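Local structure of transcriptional regulator, LysR family (Vibrio cholerae, 3SZP) at residues L6-L11 with T19-K24; L11-G16 with L55-A60; L45-R50 with E62-D67. The protein activates virulence genes as a LysR-type transcriptional regulator and probably binds promoter DNA through a winged helix-turn-helix domain. All coordinates share one frame; numbering follows the deposited sequence.

Contact 1: residues L6-L11 with T19-K24; sequences LNLFRL and TSTSKK
Thr21 reaches from helix 18-25 toward helix 3-15 and meets Leu8 and Leu11, one turn apart on the facing side of the first helix. The two branches of Thr21 divide the work. Its methyl CG2 lies 4.0 Å from Leu8 CD1, an apolar contact in which the two side chains cross obliquely, and CG2 also comes within 4.4 Å of Leu11 CB. The hydroxyl also faces the first helix: OG1 stands 3.6 Å from Leu11 O, too far for a hydrogen bond, and bonds instead to Ser17 O, just ahead of its own helix. With chi1 at -58°, OG1 sits beside the backbone N of Thr21, and CG2 lies anti to that N, which sets it against Leu8.

Further out, Arg35 of helix 29-43 lies against Leu8, and Val12 packs on Thr21. On another side of the first helix, Arg10 grips Asn7 side-on: NE (3.0 Å) and NH2 (2.8 Å) both donate to Asn7 OD1, which lies in the guanidinium plane. The NH2 bond uses a lone pair in the carbonyl plane, whereas NE comes in tilted from it. Arg10 NH1 adds a salt bridge to Glu14, and Leu11 CD2 lies above one guanidinium face, toward its rim. A light apolar contact between the first two helices, with helix 29-43 packed against both, is characteristic of the LysR-family winged helix-turn-helix domain.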
loop_
_atom_site.group_PDB
_atom_site.type_symbol
_atom_site.label_atom_id
_atom_site.label_comp_id
_atom_site.label_asym_id
_atom_site.label_seq_id
_atom_site.Cartn_x
_atom_site.Cartn_y
_atom_site.Cartn_z
ATOM N N LEU A 6 19.480 -0.400 16.669
ATOM C CA LEU A 6 18.376 -0.570 17.612
ATOM C C LEU A 6 17.782 0.796 17.938
ATOM O O LEU A 6 16.565 0.971 17.950
ATOM C CB LEU A 6 18.873 -1.245 18.895
ATOM C CG LEU A 6 17.813 -1.495 19.966
ATOM C CD1 LEU A 6 16.699 -2.409 19.428
ATOM C CD2 LEU A 6 18.436 -2.108 21.214
ATOM N N ASN A 7 18.653 1.767 18.193
ATOM C CA ASN A 7 18.205 3.132 18.439
ATOM C C ASN A 7 17.504 3.718 17.242
ATOM O O ASN A 7 16.533 4.458 17.393
ATOM C CB ASN A 7 19.371 4.056 18.788
ATOM C CG ASN A 7 18.897 5.388 19.331
ATOM O OD1 ASN A 7 18.005 5.436 20.178
ATOM N ND2 ASN A 7 19.482 6.477 18.844
ATOM N N LEU A 8 18.021 3.407 16.056
ATOM C CA LEU A 8 17.439 3.913 14.815
ATOM C C LEU A 8 16.049 3.313 14.640
ATOM O O LEU A 8 15.122 3.985 14.201
ATOM C CB LEU A 8 18.302 3.566 13.597
ATOM C CG LEU A 8 17.615 3.963 12.269
ATOM C CD1 LEU A 8 17.408 5.482 12.232
ATOM C CD2 LEU A 8 18.400 3.509 11.033
ATOM N N PHE A 9 15.922 2.038 14.996
ATOM C CA PHE A 9 14.636 1.349 14.961
ATOM C C PHE A 9 13.647 2.067 15.865
ATOM O O PHE A 9 12.529 2.364 15.458
ATOM C CB PHE A 9 14.813 -0.107 15.395
ATOM C CG PHE A 9 13.555 -0.754 15.917
ATOM C CD1 PHE A 9 12.521 -1.116 15.052
ATOM C CD2 PHE A 9 13.416 -1.026 17.272
ATOM C CE1 PHE A 9 11.371 -1.736 15.537
ATOM C CE2 PHE A 9 12.268 -1.665 17.759
ATOM C CZ PHE A 9 11.241 -2.006 16.891
ATOM N N ARG A 10 14.069 2.372 17.086
ATOM C CA ARG A 10 13.234 3.155 17.986
ATOM C C ARG A 10 12.759 4.468 17.348
ATOM O O ARG A 10 11.586 4.826 17.471
ATOM C CB ARG A 10 13.978 3.450 19.286
ATOM C CG ARG A 10 13.230 4.403 20.218
ATOM C CD ARG A 10 14.049 4.750 21.456
ATOM N NE ARG A 10 15.214 5.585 21.158
ATOM C CZ ARG A 10 15.253 6.910 21.314
ATOM N NH1 ARG A 10 14.183 7.572 21.740
ATOM N NH2 ARG A 10 16.364 7.584 21.028
ATOM N N LEU A 11 13.663 5.182 16.672
ATOM C CA LEU A 11 13.329 6.484 16.095
ATOM C C LEU A 11 12.347 6.331 14.944
ATOM O O LEU A 11 11.473 7.179 14.731
ATOM C CB LEU A 11 14.584 7.214 15.595
ATOM C CG LEU A 11 15.663 7.655 16.583
ATOM C CD1 LEU A 11 16.764 8.430 15.850
ATOM C CD2 LEU A 11 15.080 8.496 17.707
ATOM N N THR A 19 10.923 7.912 5.654
ATOM C CA THR A 19 11.067 9.256 5.106
ATOM C C THR A 19 11.009 10.299 6.225
ATOM O O THR A 19 11.816 11.225 6.276
ATOM C CB THR A 19 9.982 9.570 4.037
ATOM O OG1 THR A 19 10.295 8.907 2.798
ATOM C CG2 THR A 19 9.883 11.076 3.787
ATOM N N SER A 20 10.045 10.143 7.119
ATOM C CA SER A 20 9.923 11.041 8.248
ATOM C C SER A 20 11.200 10.978 9.081
ATOM O O SER A 20 11.732 11.994 9.513
ATOM C CB SER A 20 8.721 10.650 9.105
ATOM O OG SER A 20 8.764 11.328 10.349
ATOM N N THR A 21 11.695 9.769 9.283
ATOM C CA THR A 21 12.917 9.573 10.049
ATOM C C THR A 21 14.137 10.136 9.320
ATOM O O THR A 21 15.003 10.771 9.931
ATOM C CB THR A 21 13.112 8.088 10.416
ATOM O OG1 THR A 21 11.974 7.637 11.171
ATOM C CG2 THR A 21 14.373 7.903 11.240
ATOM N N SER A 22 14.182 9.907 8.013
ATOM C CA SER A 22 15.252 10.388 7.163
ATOM C C SER A 22 15.361 11.908 7.292
ATOM O O SER A 22 16.458 12.459 7.444
ATOM C CB SER A 22 14.955 9.993 5.718
ATOM O OG SER A 22 15.906 10.502 4.798
ATOM N N LYS A 23 14.212 12.576 7.245
ATOM C CA LYS A 23 14.146 14.023 7.389
ATOM C C LYS A 23 14.812 14.514 8.676
ATOM O O LYS A 23 15.655 15.409 8.644
ATOM C CB LYS A 23 12.690 14.498 7.336
ATOM C CG LYS A 23 12.097 14.608 5.926
ATOM C CD LYS A 23 10.651 14.133 5.907
ATOM C CE LYS A 23 9.782 14.958 4.977
ATOM N NZ LYS A 23 10.196 14.881 3.545
ATOM N N LYS A 24 14.445 13.929 9.809
ATOM C CA LYS A 24 14.955 14.403 11.089
ATOM C C LYS A 24 16.438 14.105 11.323
ATOM O O LYS A 24 17.141 14.910 11.914
ATOM C CB LYS A 24 14.110 13.855 12.244
ATOM C CG LYS A 24 12.735 14.502 12.369
ATOM C CD LYS A 24 12.056 14.100 13.676
ATOM C CE LYS A 24 10.817 14.942 13.956
ATOM N NZ LYS A 24 9.744 14.741 12.930
#

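Contact 2: residues L11-G16 with L55-A60; sequences LVVENG and LTLTEA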
loop_
_atom_site.group_PDB
_atom_site.type_symbol
_atom_site.label_atom_id
_atom_site.label_comp_id
_atom_site.label_asym_id
_atom_site.label_seq_id
_atom_site.Cartn_x
_atom_site.Cartn_y
_atom_site.Cartn_z
ATOM N N LEU A 11 13.663 5.182 16.672
ATOM C CA LEU A 11 13.329 6.484 16.095
ATOM C C LEU A 11 12.347 6.331 14.944
ATOM O O LEU A 11 11.473 7.179 14.731
ATOM C CB LEU A 11 14.584 7.214 15.595
ATOM C CG LEU A 11 15.663 7.655 16.583
ATOM C CD1 LEU A 11 16.764 8.430 15.850
ATOM C CD2 LEU A 11 15.080 8.496 17.707
ATOM N N VAL A 12 12.518 5.258 14.180
ATOM C CA VAL A 12 11.610 4.972 13.080
ATOM C C VAL A 12 10.188 4.783 13.610
ATOM O O VAL A 12 9.237 5.299 13.041
ATOM C CB VAL A 12 12.064 3.734 12.295
ATOM C CG1 VAL A 12 10.919 3.179 11.457
ATOM C CG2 VAL A 12 13.299 4.072 11.418
ATOM N N VAL A 13 10.058 4.054 14.713
ATOM C CA VAL A 13 8.748 3.816 15.309
ATOM C C VAL A 13 8.134 5.123 15.792
ATOM O O VAL A 13 6.957 5.377 15.575
ATOM C CB VAL A 13 8.830 2.819 16.498
ATOM C CG1 VAL A 13 7.470 2.659 17.158
ATOM C CG2 VAL A 13 9.348 1.479 16.029
ATOM N N GLU A 14 8.942 5.958 16.434
ATOM C CA GLU A 14 8.456 7.234 16.942
ATOM C C GLU A 14 7.977 8.176 15.842
ATOM O O GLU A 14 6.953 8.843 15.988
ATOM C CB GLU A 14 9.529 7.909 17.782
ATOM C CG GLU A 14 9.772 7.198 19.089
ATOM C CD GLU A 14 10.933 7.784 19.853
ATOM O OE1 GLU A 14 11.553 8.763 19.352
ATOM O OE2 GLU A 14 11.227 7.260 20.959
ATOM N N ASN A 15 8.719 8.229 14.741
ATOM C CA ASN A 15 8.348 9.089 13.619
ATOM C C ASN A 15 7.257 8.477 12.735
ATOM O O ASN A 15 6.441 9.191 12.144
ATOM C CB ASN A 15 9.581 9.453 12.792
ATOM C CG ASN A 15 10.585 10.276 13.580
ATOM O OD1 ASN A 15 10.298 11.405 13.990
ATOM N ND2 ASN A 15 11.773 9.725 13.785
ATOM N N GLY A 16 7.256 7.153 12.642
ATOM C CA GLY A 16 6.205 6.451 11.935
ATOM C C GLY A 16 6.473 6.138 10.471
ATOM O O GLY A 16 5.618 5.541 9.809
ATOM N N LEU A 55 3.700 1.627 8.196
ATOM C CA LEU A 55 4.718 0.903 8.939
ATOM C C LEU A 55 4.130 0.373 10.248
ATOM O O LEU A 55 3.570 1.126 11.036
ATOM C CB LEU A 55 5.901 1.828 9.215
ATOM C CG LEU A 55 7.115 1.239 9.919
ATOM C CD1 LEU A 55 8.352 2.035 9.550
ATOM C CD2 LEU A 55 6.892 1.227 11.425
ATOM N N THR A 56 4.246 -0.928 10.477
ATOM C CA THR A 56 3.727 -1.509 11.706
ATOM C C THR A 56 4.698 -2.523 12.299
ATOM O O THR A 56 5.529 -3.090 11.597
ATOM C CB THR A 56 2.392 -2.197 11.479
ATOM O OG1 THR A 56 2.596 -3.348 10.655
ATOM C CG2 THR A 56 1.401 -1.249 10.794
ATOM N N LEU A 57 4.567 -2.762 13.598
ATOM C CA LEU A 57 5.518 -3.586 14.337
ATOM C C LEU A 57 5.072 -5.031 14.356
ATOM O O LEU A 57 3.876 -5.314 14.434
ATOM C CB LEU A 57 5.631 -3.076 15.770
ATOM C CG LEU A 57 6.375 -1.746 15.924
ATOM C CD1 LEU A 57 6.038 -1.096 17.252
ATOM C CD2 LEU A 57 7.846 -1.995 15.838
ATOM N N THR A 58 6.031 -5.950 14.277
ATOM C CA THR A 58 5.708 -7.346 14.504
ATOM C C THR A 58 5.544 -7.480 16.013
ATOM O O THR A 58 5.711 -6.483 16.727
ATOM C CB THR A 58 6.832 -8.249 14.006
ATOM O OG1 THR A 58 8.040 -7.933 14.715
ATOM C CG2 THR A 58 7.051 -8.029 12.500
ATOM N N GLU A 59 5.240 -8.684 16.502
ATOM C CA GLU A 59 5.182 -8.914 17.944
ATOM C C GLU A 59 6.561 -8.676 18.539
ATOM O O GLU A 59 6.695 -8.033 19.561
ATOM C CB GLU A 59 4.716 -10.341 18.273
ATOM C CG GLU A 59 3.473 -10.765 17.507
ATOM C CD GLU A 59 2.968 -12.162 17.892
ATOM O OE1 GLU A 59 1.847 -12.508 17.491
ATOM O OE2 GLU A 59 3.689 -12.911 18.593
ATOM N N ALA A 60 7.579 -9.219 17.887
ATOM C CA ALA A 60 8.963 -9.011 18.294
ATOM C C ALA A 60 9.313 -7.521 18.285
ATOM O O ALA A 60 9.872 -7.012 19.253
ATOM C CB ALA A 60 9.897 -9.780 17.393
#
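The end of helix 3-15 approaches strand 54-57 most closely at Gly16 and Leu55, whose CA atoms are 6.5 Å apart, so the first helix of the winged helix-turn-helix domain packs against the second strand of its beta-hairpin wing. Gly16 is where the chain leaves the helix, with a positive phi of 93°, although its N still bonds to Val12 O. The other segment changes character within a few residues: after the extended run 55-57, Thr58 takes the N-cap position of helix 59-83, and its OG1 accepts from Gly61 N.

Three contacts join the segments, two of them between side chains. Leu55 points toward the helix, its CG anti to the backbone N (chi1 -177°), which carries CD1 to Val12 CG1. At 3.4 Å the two methyls are pressed together closer than carbons normally sit, and the two side chains cross at about a right angle. Leu57 also crosses its partner, Val13, nearly perpendicularly, but less tightly and with both methyls engaged: CD2 lies 3.8 Å from Val13 CG2, and CD1 lies 4.0 Å from Val13 CG1. Leu57 starts out to one side, yet its end bends nearer to the helix.

Around this apolar patch, Tyr65 of helix 59-83 touches Val13, Tyr18 of helix 18-25 lies on Val12, and Leu48 of the partner strand touches both leucines. Beyond the last turn of the helix, Gly16 adds a backbone contribution: its carbonyl O rests 3.8 Å from Leu55 CB.

Contact 3: residues L45-R50 with E62-D67; sequences LRLLNR and ERFYKD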
loop_
_atom_site.group_PDB
_atom_site.type_symbol
_atom_site.label_atom_id
_atom_site.label_comp_id
_atom_site.label_asym_id
_atom_site.label_seq_id
_atom_site.Cartn_x
_atom_site.Cartn_y
_atom_site.Cartn_z
ATOM N N LEU A 45 15.339 -11.832 13.578
ATOM C CA LEU A 45 13.957 -11.505 13.897
ATOM C C LEU A 45 13.460 -10.373 13.027
ATOM O O LEU A 45 14.127 -9.353 12.893
ATOM C CB LEU A 45 13.816 -11.085 15.357
ATOM C CG LEU A 45 13.829 -12.190 16.407
ATOM C CD1 LEU A 45 13.860 -11.570 17.802
ATOM C CD2 LEU A 45 12.632 -13.101 16.248
ATOM N N ARG A 46 12.284 -10.549 12.447
ATOM C CA ARG A 46 11.615 -9.470 11.740
ATOM C C ARG A 46 10.999 -8.555 12.788
ATOM O O ARG A 46 10.270 -9.003 13.663
ATOM C CB ARG A 46 10.535 -10.040 10.812
ATOM C CG ARG A 46 9.855 -9.049 9.872
ATOM C CD ARG A 46 8.891 -9.810 8.946
ATOM N NE ARG A 46 8.086 -8.924 8.118
ATOM C CZ ARG A 46 8.492 -8.369 6.971
ATOM N NH1 ARG A 46 9.716 -8.603 6.495
ATOM N NH2 ARG A 46 7.667 -7.573 6.293
ATOM N N LEU A 47 11.300 -7.270 12.699
ATOM C CA LEU A 47 10.820 -6.292 13.683
ATOM C C LEU A 47 9.681 -5.412 13.171
ATOM O O LEU A 47 8.849 -4.975 13.952
ATOM C CB LEU A 47 11.960 -5.389 14.168
ATOM C CG LEU A 47 13.057 -6.085 14.968
ATOM C CD1 LEU A 47 14.121 -5.077 15.322
ATOM C CD2 LEU A 47 12.498 -6.749 16.232
ATOM N N LEU A 48 9.674 -5.135 11.869
ATOM C CA LEU A 48 8.747 -4.181 11.265
ATOM C C LEU A 48 8.111 -4.773 10.036
ATOM O O LEU A 48 8.752 -5.504 9.285
ATOM C CB LEU A 48 9.486 -2.930 10.792
ATOM C CG LEU A 48 10.127 -2.008 11.820
ATOM C CD1 LEU A 48 10.986 -0.952 11.132
ATOM C CD2 LEU A 48 9.034 -1.354 12.654
ATOM N N ASN A 49 6.852 -4.422 9.819
ATOM C CA ASN A 49 6.199 -4.668 8.552
ATOM C C ASN A 49 6.091 -3.375 7.749
ATOM O O ASN A 49 5.818 -2.304 8.301
ATOM C CB ASN A 49 4.813 -5.278 8.775
ATOM C CG ASN A 49 4.880 -6.705 9.293
ATOM O OD1 ASN A 49 5.590 -7.553 8.734
ATOM N ND2 ASN A 49 4.146 -6.979 10.371
ATOM N N ARG A 50 6.323 -3.482 6.447
ATOM C CA ARG A 50 6.151 -2.355 5.545
ATOM C C ARG A 50 5.159 -2.724 4.455
ATOM O O ARG A 50 5.507 -3.388 3.481
ATOM C CB ARG A 50 7.487 -1.942 4.926
ATOM C CG ARG A 50 8.388 -1.134 5.849
ATOM C CD ARG A 50 9.854 -1.436 5.575
ATOM N NE ARG A 50 10.171 -2.831 5.870
ATOM C CZ ARG A 50 11.317 -3.425 5.556
ATOM N NH1 ARG A 50 12.268 -2.745 4.927
ATOM N NH2 ARG A 50 11.510 -4.700 5.867
ATOM N N GLU A 62 7.356 -5.096 18.613
ATOM C CA GLU A 62 6.564 -4.502 19.673
ATOM C C GLU A 62 7.251 -4.671 21.030
ATOM O O GLU A 62 7.314 -3.745 21.827
ATOM C CB GLU A 62 5.178 -5.149 19.688
ATOM C CG GLU A 62 4.068 -4.273 20.219
ATOM C CD GLU A 62 3.766 -3.075 19.319
ATOM O OE1 GLU A 62 2.816 -3.149 18.497
ATOM O OE2 GLU A 62 4.469 -2.049 19.447
ATOM N N ARG A 63 7.775 -5.863 21.270
ATOM C CA ARG A 63 8.500 -6.167 22.493
ATOM C C ARG A 63 9.807 -5.350 22.598
ATOM O O ARG A 63 10.132 -4.821 23.663
ATOM C CB ARG A 63 8.791 -7.672 22.541
ATOM C CG ARG A 63 9.515 -8.151 23.772
ATOM C CD ARG A 63 8.572 -8.298 24.957
ATOM N NE ARG A 63 9.331 -8.621 26.156
ATOM C CZ ARG A 63 9.660 -9.857 26.526
ATOM N NH1 ARG A 63 9.277 -10.913 25.798
ATOM N NH2 ARG A 63 10.367 -10.039 27.641
ATOM N N PHE A 64 10.545 -5.243 21.498
ATOM C CA PHE A 64 11.786 -4.465 21.502
ATOM C C PHE A 64 11.537 -2.976 21.761
ATOM O O PHE A 64 12.234 -2.354 22.570
ATOM C CB PHE A 64 12.591 -4.670 20.214
ATOM C CG PHE A 64 13.470 -5.897 20.236
ATOM C CD1 PHE A 64 14.747 -5.838 20.794
ATOM C CD2 PHE A 64 13.019 -7.103 19.716
ATOM C CE1 PHE A 64 15.571 -6.948 20.821
ATOM C CE2 PHE A 64 13.825 -8.225 19.733
ATOM C CZ PHE A 64 15.118 -8.148 20.299
ATOM N N TYR A 65 10.536 -2.415 21.104
ATOM C CA TYR A 65 10.222 -1.002 21.273
ATOM C C TYR A 65 9.828 -0.688 22.710
ATOM O O TYR A 65 10.422 0.181 23.344
ATOM C CB TYR A 65 9.103 -0.576 20.323
ATOM C CG TYR A 65 8.671 0.862 20.507
ATOM C CD1 TYR A 65 9.524 1.916 20.186
ATOM C CD2 TYR A 65 7.410 1.168 21.003
ATOM C CE1 TYR A 65 9.129 3.237 20.352
ATOM C CE2 TYR A 65 7.000 2.491 21.171
ATOM C CZ TYR A 65 7.868 3.522 20.847
ATOM O OH TYR A 65 7.462 4.835 21.013
ATOM N N LYS A 66 8.825 -1.394 23.221
ATOM C CA LYS A 66 8.319 -1.146 24.565
ATOM C C LYS A 66 9.417 -1.298 25.620
ATOM O O LYS A 66 9.594 -0.426 26.452
ATOM C CB LYS A 66 7.130 -2.069 24.871
ATOM C CG LYS A 66 6.347 -1.715 26.141
ATOM C CD LYS A 66 5.944 -0.226 26.145
ATOM C CE LYS A 66 4.781 0.079 27.117
ATOM N NZ LYS A 66 5.052 -0.304 28.544
ATOM N N ASP A 67 10.162 -2.398 25.560
ATOM C CA ASP A 67 11.134 -2.753 26.596
ATOM C C ASP A 67 12.428 -1.946 26.558
ATOM O O ASP A 67 12.887 -1.468 27.591
ATOM C CB ASP A 67 11.471 -4.247 26.534
ATOM C CG ASP A 67 10.374 -5.111 27.124
ATOM O OD1 ASP A 67 9.247 -4.595 27.242
ATOM O OD2 ASP A 67 10.632 -6.291 27.471
#
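Leu45 opens the contact by sending CD1 to the ring of Phe64 on helix 59-83. The methyl arrives at the ring edge, near its plane, 3.9 Å from Phe64 CE2, and the leucine crosses the aromatic side chain at about a right angle. Arg46, the next residue, grips Asn49 side-on, NE at 2.9 Å and NH2 at 3.2 Å from the same atom, Asn49 OD1.

Leu47 brings the chain back to Phe64. Its CG is anti to the carbonyl carbon (chi1 -66°), and CD2 approaches the ring obliquely, 3.5 Å from Phe64 CD2 and 4.0 Å from Phe64 CE2. The two leucine methyls therefore share CE2. Glu40 of helix 29-43 fixes the backbone here, its OE2 accepting from both Leu47 N and Leu48 N, and strand 48-51 of the wing begins at Leu48.

Leu43 and Leu39 of helix 29-43 add to this core, on Phe64 and Leu47 respectively, and Ile82 of the third subunit also packs on Phe64. Next to Phe64, Arg63 forms a salt bridge to Asp67 one turn on, NE to OD2 3.0 Å from above the carboxylate plane, and another through NH1 to Glu85 of the third subunit. With only carbon atoms meeting across the segments, the long helix is held to the entry of the wing by shape and burial, while Arg46 and Arg63 find polar partners within their own segments.

How the contacts relate
All three contacts lie in the DNA-binding part of the chain and are carried mainly by apolar groups. Contacts 1 and 3 are buried; contact 2 is nearer the surface. Contacts 1 and 2 both use helix 3-15, sharing Leu11. Contacts 2 and 3, about 6 Å apart between centres, involve the two neighbouring strands of the wing. Phe9, on segment 6-11, reaches contact 3 and touches Leu47, Leu48 and Phe64. Their chemistry differs: a threonine methyl meets leucine in contact 1, valine and leucine branches cross in contact 2, and an aromatic ring receives two leucines in contact 3.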